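Microcompartments protein (Halothece sp. PCC 7418, PDB 5VGU) forms hexameric tiles that probably help build the protein shell of the beta-carboxysome, the bacterial microcompartment for carbon fixation. Local coordinates at residues V6-T11 / R42-I47. Sequence-based numbering, arbitrary orientation.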
loop_
_atom_site.group_PDB
_atom_site.type_symbol
_atom_site.label_atom_id
_atom_site.label_comp_id
_atom_site.label_asym_id
_atom_site.label_seq_id
_atom_site.Cartn_x
_atom_site.Cartn_y
_atom_site.Cartn_z
ATOM N N VAL A 6 -17.313 4.426 20.873
ATOM C CA VAL A 6 -16.313 4.677 19.845
ATOM C C VAL A 6 -16.993 5.358 18.659
ATOM O O VAL A 6 -18.107 5.000 18.260
ATOM C CB VAL A 6 -15.549 3.378 19.455
ATOM C CG1 VAL A 6 -16.422 2.287 19.062
ATOM C CG2 VAL A 6 -14.544 3.647 18.314
ATOM N N GLY A 7 -16.329 6.374 18.143
ATOM C CA GLY A 7 -16.716 6.997 16.888
ATOM C C GLY A 7 -15.603 6.828 15.872
ATOM O O GLY A 7 -14.423 6.978 16.203
ATOM N N SER A 8 -15.990 6.560 14.632
ATOM C CA SER A 8 -15.015 6.422 13.570
ATOM C C SER A 8 -15.522 7.158 12.347
ATOM O O SER A 8 -16.687 7.007 11.966
ATOM C CB SER A 8 -14.756 4.935 13.240
ATOM O OG SER A 8 -13.772 4.822 12.216
ATOM N N LEU A 9 -14.631 7.914 11.730
ATOM C CA LEU A 9 -14.940 8.731 10.569
ATOM C C LEU A 9 -13.796 8.603 9.576
ATOM O O LEU A 9 -12.626 8.646 9.962
ATOM C CB LEU A 9 -15.163 10.190 11.006
ATOM C CG LEU A 9 -15.458 11.237 9.940
ATOM C CD1 LEU A 9 -16.311 12.330 10.543
ATOM C CD2 LEU A 9 -14.169 11.821 9.384
ATOM N N GLU A 10 -14.137 8.497 8.293
ATOM C CA GLU A 10 -13.152 8.269 7.250
ATOM C C GLU A 10 -13.384 9.251 6.112
ATOM O O GLU A 10 -14.519 9.398 5.640
ATOM C CB GLU A 10 -13.242 6.803 6.764
ATOM C CG GLU A 10 -12.216 6.350 5.760
ATOM C CD GLU A 10 -12.275 4.840 5.532
ATOM O OE1 GLU A 10 -12.257 4.091 6.531
ATOM O OE2 GLU A 10 -12.325 4.421 4.352
ATOM N N THR A 11 -12.310 9.927 5.678
ATOM C CA THR A 11 -12.377 10.918 4.610
ATOM C C THR A 11 -11.512 10.509 3.427
ATOM O O THR A 11 -10.566 9.730 3.548
ATOM C CB THR A 11 -11.909 12.306 5.081
ATOM O OG1 THR A 11 -10.522 12.260 5.455
ATOM C CG2 THR A 11 -12.720 12.801 6.273
ATOM N N ARG A 42 -7.529 7.426 1.546
ATOM C CA ARG A 42 -8.536 7.529 2.595
ATOM C C ARG A 42 -7.874 7.377 3.966
ATOM O O ARG A 42 -6.894 6.632 4.129
ATOM C CB ARG A 42 -9.645 6.503 2.367
ATOM C CG ARG A 42 -10.562 6.990 1.239
ATOM C CD ARG A 42 -11.505 5.948 0.711
ATOM N NE ARG A 42 -12.365 5.379 1.742
ATOM C CZ ARG A 42 -13.584 4.914 1.506
ATOM N NH1 ARG A 42 -14.105 4.975 0.285
ATOM N NH2 ARG A 42 -14.291 4.399 2.485
ATOM N N PHE A 43 -8.380 8.148 4.930
ATOM C CA PHE A 43 -7.837 8.218 6.277
ATOM C C PHE A 43 -8.992 8.058 7.256
ATOM O O PHE A 43 -10.062 8.644 7.062
ATOM C CB PHE A 43 -7.115 9.533 6.528
ATOM C CG PHE A 43 -5.860 9.706 5.701
ATOM C CD1 PHE A 43 -5.927 10.165 4.408
ATOM C CD2 PHE A 43 -4.633 9.379 6.231
ATOM C CE1 PHE A 43 -4.787 10.306 3.645
ATOM C CE2 PHE A 43 -3.472 9.542 5.473
ATOM C CZ PHE A 43 -3.558 10.000 4.185
ATOM N N THR A 44 -8.778 7.243 8.282
ATOM C CA THR A 44 -9.769 6.957 9.311
ATOM C C THR A 44 -9.297 7.542 10.632
ATOM O O THR A 44 -8.137 7.363 11.006
ATOM C CB THR A 44 -9.981 5.436 9.489
ATOM O OG1 THR A 44 -10.067 4.785 8.219
ATOM C CG2 THR A 44 -11.217 5.133 10.294
ATOM N N ILE A 45 -10.193 8.188 11.376
ATOM C CA ILE A 45 -9.866 8.606 12.732
ATOM C C ILE A 45 -10.849 7.944 13.690
ATOM O O ILE A 45 -11.981 7.627 13.320
ATOM C CB ILE A 45 -9.864 10.136 12.916
ATOM C CG1 ILE A 45 -11.134 10.777 12.313
ATOM C CG2 ILE A 45 -8.579 10.731 12.317
ATOM C CD1 ILE A 45 -11.264 12.250 12.607
ATOM N N ILE A 46 -10.402 7.758 14.934
ATOM C CA ILE A 46 -11.150 7.044 15.966
ATOM C C ILE A 46 -11.155 7.900 17.225
ATOM O O ILE A 46 -10.095 8.292 17.731
ATOM C CB ILE A 46 -10.554 5.656 16.267
ATOM C CG1 ILE A 46 -10.537 4.786 14.996
ATOM C CG2 ILE A 46 -11.351 4.964 17.353
ATOM C CD1 ILE A 46 -9.250 4.867 14.251
ATOM N N ILE A 47 -12.340 8.139 17.766
ATOM C CA ILE A 47 -12.473 8.857 19.023
ATOM C C ILE A 47 -13.166 7.938 20.021
ATOM O O ILE A 47 -13.897 7.024 19.643
ATOM C CB ILE A 47 -13.252 10.190 18.907
ATOM C CG1 ILE A 47 -14.635 9.960 18.290
ATOM C CG2 ILE A 47 -12.477 11.200 18.101
ATOM C CD1 ILE A 47 -15.561 11.165 18.374
#
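In the antiparallel sheet of the BMC fold, strands 6-11 and 42-47 run side by side at the centre of the order 30-39, 42-49, 5-12, 72-79. Six backbone hydrogen bonds join them, two each at Gly7-Ile47, Leu9-Ile45 and Thr11-Phe43. Glu10 dominates the side-chain contact. Its CG stands anti to the backbone N (chi1 -175°), and the extended chain carries the carboxylate out from the face it shares with Thr44, leaning toward 42-47, where its two oxygens take separate partners. OE2 accepts both Arg42 NE, at 2.8 Å, and Arg42 NH2, at 2.7 Å, a side-on salt bridge in which both nitrogens grip one atom. NE uses the anti lone pair of OE2, while NH2 arrives from above the carboxylate plane. A bend at chi3 of Arg42 (57°) turns the guanidinium so that OE2 lies at its edge, with the two flat groups 66° apart. OE1 receives the hydroxyl of Thr44 and also Phe14 N of a neighbouring subunit, so the carboxylate ties the strand pair to the hexamer interface. An alanine at Glu10 would remove both oxygens and would probably leave Arg42 less fixed and the interface weaker. On the other face Leu9 and Ile45 meet loosely, CB to CG1 at 4.3 Å, and both pack on Met24 of helix 14-27; helix 51-65 also covers Leu9. Gly7 has no side chain there, and Ile47 CG1 lies over its backbone, 3.9 Å from Gly7 CA. Back on the Glu10 face, Thr44, CG2 anti to its backbone N, points its methyl across to the other strand, CG2 reaching 3.2 Å from Ser8 OG.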